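Local coordinates for VAO-type flavoprotein oxidase VAO615 (Myceliophthora thermophila, PDB 6F72), which carries one bicovalently bound FAD and is probably an oxidase whose reduced flavin reacts rapidly with oxygen, though no substrate is yet known, at residues 95-107 against 117-129. Numbering follows the deposited sequence.
With NAG (2-acetamido-2-deoxy-beta-D-glucopyranose), chain C; NAG (2-acetamido-2-deoxy-beta-D-glucopyranose), chain D.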
loop_
_atom_site.group_PDB
_atom_site.type_symbol
_atom_site.label_atom_id
_atom_site.label_comp_id
_atom_site.label_asym_id
_atom_site.label_seq_id
_atom_site.Cartn_x
_atom_site.Cartn_y
_atom_site.Cartn_z
ATOM N N PRO A 95 -17.627 -5.537 3.373
ATOM C CA PRO A 95 -17.974 -4.342 2.596
ATOM C C PRO A 95 -17.429 -3.024 3.146
ATOM O O PRO A 95 -16.790 -2.284 2.417
ATOM C CB PRO A 95 -19.507 -4.339 2.628
ATOM C CG PRO A 95 -19.856 -5.783 2.769
ATOM C CD PRO A 95 -18.840 -6.296 3.743
ATOM N N GLY A 96 -17.674 -2.730 4.415
ATOM C CA GLY A 96 -17.326 -1.421 4.951
ATOM C C GLY A 96 -16.158 -1.396 5.912
ATOM O O GLY A 96 -15.867 -0.341 6.468
ATOM N N ASP A 97 -15.490 -2.535 6.111
ATOM C CA ASP A 97 -14.383 -2.613 7.075
ATOM C C ASP A 97 -13.100 -2.137 6.434
ATOM O O ASP A 97 -12.926 -2.277 5.222
ATOM C CB ASP A 97 -14.154 -4.033 7.604
ATOM C CG ASP A 97 -14.884 -4.307 8.903
ATOM O OD1 ASP A 97 -16.071 -4.692 8.830
ATOM O OD2 ASP A 97 -14.258 -4.152 9.997
ATOM N N VAL A 98 -12.208 -1.578 7.253
ATOM C CA VAL A 98 -10.810 -1.382 6.849
ATOM C C VAL A 98 -9.901 -2.227 7.738
ATOM O O VAL A 98 -10.343 -2.699 8.801
ATOM C CB VAL A 98 -10.394 0.109 6.775
ATOM C CG1 VAL A 98 -11.080 0.786 5.601
ATOM C CG2 VAL A 98 -10.673 0.858 8.075
ATOM N N LEU A 99 -8.656 -2.438 7.315
ATOM C CA LEU A 99 -7.726 -3.262 8.085
ATOM C C LEU A 99 -7.074 -2.543 9.288
ATOM O O LEU A 99 -6.583 -3.199 10.226
ATOM C CB LEU A 99 -6.651 -3.870 7.174
ATOM C CG LEU A 99 -6.924 -4.929 6.099
ATOM C CD1 LEU A 99 -5.582 -5.329 5.510
ATOM C CD2 LEU A 99 -7.601 -6.168 6.639
ATOM N N SER A 100 -7.100 -1.210 9.283
ATOM C CA SER A 100 -6.401 -0.436 10.314
ATOM C C SER A 100 -7.136 -0.361 11.649
ATOM O O SER A 100 -8.199 0.273 11.756
ATOM C CB SER A 100 -6.057 0.970 9.817
ATOM O OG SER A 100 -5.671 1.808 10.887
ATOM N N GLN A 101 -6.516 -0.961 12.672
ATOM C CA GLN A 101 -7.040 -0.941 14.041
ATOM C C GLN A 101 -7.155 0.496 14.543
ATOM O O GLN A 101 -8.035 0.806 15.341
ATOM C CB GLN A 101 -6.162 -1.752 15.008
ATOM C CG GLN A 101 -5.796 -3.174 14.585
ATOM C CD GLN A 101 -4.516 -3.245 13.763
ATOM O OE1 GLN A 101 -4.140 -2.282 13.101
ATOM N NE2 GLN A 101 -3.850 -4.398 13.791
ATOM N N ASN A 102 -6.275 1.375 14.054
ATOM C CA ASN A 102 -6.312 2.776 14.453
ATOM C C ASN A 102 -7.535 3.508 13.900
ATOM O O ASN A 102 -8.107 4.353 14.583
ATOM C CB ASN A 102 -5.010 3.491 14.076
ATOM C CG ASN A 102 -4.926 4.913 14.626
ATOM O OD1 ASN A 102 -5.416 5.220 15.707
ATOM N ND2 ASN A 102 -4.260 5.782 13.879
ATOM N N PHE A 103 -7.917 3.186 12.663
ATOM C CA PHE A 103 -9.081 3.808 12.051
ATOM C C PHE A 103 -10.404 3.124 12.459
ATOM O O PHE A 103 -11.422 3.793 12.483
ATOM C CB PHE A 103 -8.908 4.009 10.521
ATOM C CG PHE A 103 -7.913 5.087 10.188
ATOM C CD1 PHE A 103 -8.287 6.438 10.219
ATOM C CD2 PHE A 103 -6.580 4.765 9.935
ATOM C CE1 PHE A 103 -7.357 7.436 9.967
ATOM C CE2 PHE A 103 -5.642 5.761 9.685
ATOM C CZ PHE A 103 -6.033 7.096 9.701
ATOM N N GLN A 104 -10.362 1.823 12.776
ATOM C CA GLN A 104 -11.454 1.145 13.502
ATOM C C GLN A 104 -11.763 1.971 14.750
ATOM O O GLN A 104 -12.925 2.250 15.029
ATOM C CB GLN A 104 -11.079 -0.284 13.902
ATOM C CG GLN A 104 -11.041 -1.252 12.734
ATOM C CD GLN A 104 -10.219 -2.495 13.013
ATOM O OE1 GLN A 104 -9.887 -2.789 14.156
ATOM N NE2 GLN A 104 -9.890 -3.238 11.954
ATOM N N ASN A 105 -10.705 2.408 15.445
ATOM C CA ASN A 105 -10.801 3.370 16.548
ATOM C C ASN A 105 -11.812 2.952 17.643
ATOM O O ASN A 105 -12.550 3.781 18.182
ATOM C CB ASN A 105 -11.114 4.779 16.014
ATOM C CG ASN A 105 -10.676 5.868 16.961
ATOM O OD1 ASN A 105 -9.819 5.649 17.806
ATOM N ND2 ASN A 105 -11.252 7.050 16.815
ATOM N N TYR A 106 -11.836 1.650 17.926
ATOM C CA TYR A 106 -12.666 1.041 18.980
ATOM C C TYR A 106 -14.190 1.144 18.770
ATOM O O TYR A 106 -14.952 0.842 19.693
ATOM C CB TYR A 106 -12.282 1.592 20.371
ATOM C CG TYR A 106 -10.797 1.527 20.706
ATOM C CD1 TYR A 106 -10.254 0.385 21.313
ATOM C CD2 TYR A 106 -9.940 2.608 20.438
ATOM C CE1 TYR A 106 -8.901 0.313 21.634
ATOM C CE2 TYR A 106 -8.581 2.544 20.760
ATOM C CZ TYR A 106 -8.072 1.397 21.363
ATOM O OH TYR A 106 -6.747 1.293 21.704
ATOM N N SER A 107 -14.631 1.553 17.576
ATOM C CA SER A 107 -16.056 1.809 17.332
ATOM C C SER A 107 -16.878 0.536 17.333
ATOM O O SER A 107 -17.995 0.516 17.858
ATOM C CB SER A 107 -16.281 2.564 16.036
ATOM O OG SER A 107 -15.568 3.786 16.033
ATOM N N PRO A 117 -21.965 -0.341 22.330
ATOM C CA PRO A 117 -22.720 -0.359 21.068
ATOM C C PRO A 117 -21.797 -0.430 19.868
ATOM O O PRO A 117 -20.791 0.294 19.826
ATOM C CB PRO A 117 -23.465 0.989 21.076
ATOM C CG PRO A 117 -23.499 1.404 22.508
ATOM C CD PRO A 117 -22.188 0.922 23.066
ATOM N N CYS A 118 -22.116 -1.324 18.926
ATOM C CA CYS A 118 -21.383 -1.433 17.664
ATOM C C CYS A 118 -21.709 -0.228 16.781
ATOM O O CYS A 118 -22.763 -0.176 16.112
ATOM C CB CYS A 118 -21.688 -2.751 16.929
ATOM S SG CYS A 118 -20.925 -2.853 15.282
ATOM N N GLN A 119 -20.780 0.727 16.783
ATOM C CA GLN A 119 -20.929 1.975 16.055
ATOM C C GLN A 119 -20.072 1.985 14.796
ATOM O O GLN A 119 -19.040 1.303 14.707
ATOM C CB GLN A 119 -20.572 3.168 16.953
ATOM C CG GLN A 119 -21.604 3.461 18.041
ATOM C CD GLN A 119 -20.997 4.165 19.246
ATOM O OE1 GLN A 119 -20.129 5.026 19.106
ATOM N NE2 GLN A 119 -21.453 3.796 20.443
ATOM N N LEU A 120 -20.522 2.772 13.826
ATOM C CA LEU A 120 -19.860 2.880 12.546
ATOM C C LEU A 120 -18.563 3.687 12.681
ATOM O O LEU A 120 -17.517 3.241 12.223
ATOM C CB LEU A 120 -20.812 3.457 11.494
ATOM C CG LEU A 120 -22.043 2.636 11.071
ATOM C CD1 LEU A 120 -22.784 3.321 9.937
ATOM C CD2 LEU A 120 -21.709 1.201 10.690
ATOM N N GLY A 121 -18.631 4.835 13.358
ATOM C CA GLY A 121 -17.464 5.695 13.572
ATOM C C GLY A 121 -16.923 6.199 12.252
ATOM O O GLY A 121 -17.637 6.871 11.515
ATOM N N ASN A 122 -15.671 5.843 11.952
ATOM C CA ASN A 122 -14.995 6.243 10.703
ATOM C C ASN A 122 -15.458 5.440 9.468
ATOM O O ASN A 122 -15.164 5.814 8.320
ATOM C CB ASN A 122 -13.473 6.112 10.842
ATOM C CG ASN A 122 -12.873 7.041 11.905
ATOM O OD1 ASN A 122 -13.284 8.197 12.083
ATOM N ND2 ASN A 122 -11.862 6.533 12.591
ATOM N N TYR A 123 -16.161 4.332 9.703
ATOM C CA TYR A 123 -16.684 3.491 8.635
ATOM C C TYR A 123 -17.740 4.262 7.853
ATOM O O TYR A 123 -18.443 5.089 8.449
ATOM C CB TYR A 123 -17.277 2.206 9.231
ATOM C CG TYR A 123 -16.253 1.139 9.548
ATOM C CD1 TYR A 123 -14.889 1.447 9.656
ATOM C CD2 TYR A 123 -16.652 -0.178 9.766
ATOM C CE1 TYR A 123 -13.955 0.470 9.954
ATOM C CE2 TYR A 123 -15.723 -1.166 10.066
ATOM C CZ TYR A 123 -14.379 -0.832 10.150
ATOM O OH TYR A 123 -13.452 -1.802 10.429
ATOM N N PRO A 124 -17.841 4.021 6.521
ATOM C CA PRO A 124 -18.888 4.662 5.706
ATOM C C PRO A 124 -20.280 4.170 6.126
ATOM O O PRO A 124 -20.396 3.045 6.594
ATOM C CB PRO A 124 -18.585 4.149 4.284
ATOM C CG PRO A 124 -17.973 2.803 4.509
ATOM C CD PRO A 124 -17.139 2.965 5.762
ATOM N N SER A 125 -21.312 4.997 5.944
ATOM C CA SER A 125 -22.703 4.617 6.218
ATOM C C SER A 125 -23.276 3.578 5.244
ATOM O O SER A 125 -24.004 2.668 5.653
ATOM C CB SER A 125 -23.587 5.853 6.183
ATOM O OG SER A 125 -23.263 6.734 7.229
ATOM N N TYR A 126 -22.979 3.750 3.954
ATOM C CA TYR A 126 -23.466 2.866 2.881
ATOM C C TYR A 126 -22.342 2.525 1.910
ATOM O O TYR A 126 -21.437 3.340 1.675
ATOM C CB TYR A 126 -24.615 3.516 2.104
ATOM C CG TYR A 126 -25.896 3.631 2.891
ATOM C CD1 TYR A 126 -26.837 2.589 2.895
ATOM C CD2 TYR A 126 -26.174 4.785 3.634
ATOM C CE1 TYR A 126 -28.018 2.697 3.628
ATOM C CE2 TYR A 126 -27.337 4.901 4.373
ATOM C CZ TYR A 126 -28.261 3.866 4.359
ATOM O OH TYR A 126 -29.414 4.015 5.099
ATOM N N VAL A 127 -22.428 1.323 1.344
ATOM C CA VAL A 127 -21.377 0.758 0.494
ATOM C C VAL A 127 -21.983 0.376 -0.864
ATOM O O VAL A 127 -22.919 -0.442 -0.928
ATOM C CB VAL A 127 -20.736 -0.486 1.171
ATOM C CG1 VAL A 127 -19.740 -1.176 0.249
ATOM C CG2 VAL A 127 -20.090 -0.130 2.512
ATOM N N VAL A 128 -21.462 0.974 -1.938
ATOM C CA VAL A 128 -21.874 0.611 -3.316
ATOM C C VAL A 128 -21.053 -0.591 -3.772
ATOM O O VAL A 128 -19.842 -0.471 -3.987
ATOM C CB VAL A 128 -21.720 1.775 -4.322
ATOM C CG1 VAL A 128 -22.170 1.346 -5.722
ATOM C CG2 VAL A 128 -22.518 2.983 -3.869
ATOM N N ASN A 129 -21.708 -1.744 -3.900
ATOM C CA ASN A 129 -21.052 -2.968 -4.339
ATOM C C ASN A 129 -20.948 -2.917 -5.868
ATOM O O ASN A 129 -21.793 -3.472 -6.583
ATOM C CB ASN A 129 -21.817 -4.193 -3.818
ATOM C CG ASN A 129 -21.244 -5.518 -4.299
ATOM O OD1 ASN A 129 -20.166 -5.582 -4.909
ATOM N ND2 ASN A 129 -21.984 -6.595 -4.016
HETATM C C1 NAG C . -10.896 8.186 17.620
HETATM C C2 NAG C . -10.219 9.069 16.546
HETATM C C3 NAG C . -9.920 10.462 17.094
HETATM C C4 NAG C . -11.148 11.129 17.735
HETATM C C5 NAG C . -11.868 10.153 18.673
HETATM C C6 NAG C . -13.230 10.680 19.108
HETATM C C7 NAG C . -8.857 8.032 14.754
HETATM C C8 NAG C . -7.507 7.481 14.422
HETATM N N2 NAG C . -8.991 8.487 16.009
HETATM O O3 NAG C . -9.418 11.279 16.029
HETATM O O4 NAG C . -10.744 12.245 18.540
HETATM O O5 NAG C . -12.067 8.863 18.081
HETATM O O6 NAG C . -13.555 10.028 20.341
HETATM O O7 NAG C . -9.742 8.058 13.911
HETATM C C1 NAG D . -21.658 -7.947 -4.392
HETATM C C2 NAG D . -22.000 -9.159 -3.508
HETATM C C3 NAG D . -21.522 -10.451 -4.175
HETATM C C4 NAG D . -22.097 -10.612 -5.591
HETATM C C5 NAG D . -21.711 -9.369 -6.402
HETATM C C6 NAG D . -22.264 -9.386 -7.830
HETATM C C7 NAG D . -22.043 -8.535 -1.112
HETATM C C8 NAG D . -21.251 -8.568 0.162
HETATM N N2 NAG D . -21.427 -9.072 -2.170
HETATM O O3 NAG D . -21.848 -11.582 -3.360
HETATM O O4 NAG D . -21.526 -11.769 -6.217
HETATM O O5 NAG D . -22.147 -8.169 -5.734
HETATM O O6 NAG D . -23.650 -9.018 -7.840
HETATM O O7 NAG D . -23.160 -8.037 -1.157
HETATM O O HOH W 1 -13.918 4.597 13.834
HETATM O O HOH W 2 -17.457 5.273 17.543
#
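Tyr123 OH donates to Asp97 OD2 at 2.5 Å, a short bond that meets the carboxylate from above its plane, and it also takes a weak bond from Val98 N. The tyrosine joins the loop leading into strand 126-129 of the FAD-binding PCMH-type domain to the loop before the short helix 101-104. A phenol suits this place because its O-H can donate to Asp97, whose OD1 is bonded by Gln60 N, while its oxygen still accepts. Gly96 O lies 3.3 Å above the ring plane, off toward the rim, buried without a polar partner; Val98 CG2 packs against CE1. A phenylalanine here would probably leave Asp97 OD2 without its donor and Val98 N without its weak acceptor. Gln104 runs alongside the tyrosine, its NE2 donating to Val98 O and its OE1 accepting from Trp84 NE1. Where the helix ends, Asn122, its CG anti to the carbonyl carbon (chi1 -63°), brings an NH2 with two hydrogens to two acceptors: ND2 lies 2.8 Å from Phe103 O, on a lone pair, and also bonds O7 of the sugar on Asn105, tying that glycan to loop 117-125. Further along, Gln119 N bonds Ser107 O at 3.0 Å, next to the Cys108-Cys118 disulfide, and one water links Gln104 O, Ser107 OG and Asn122 N.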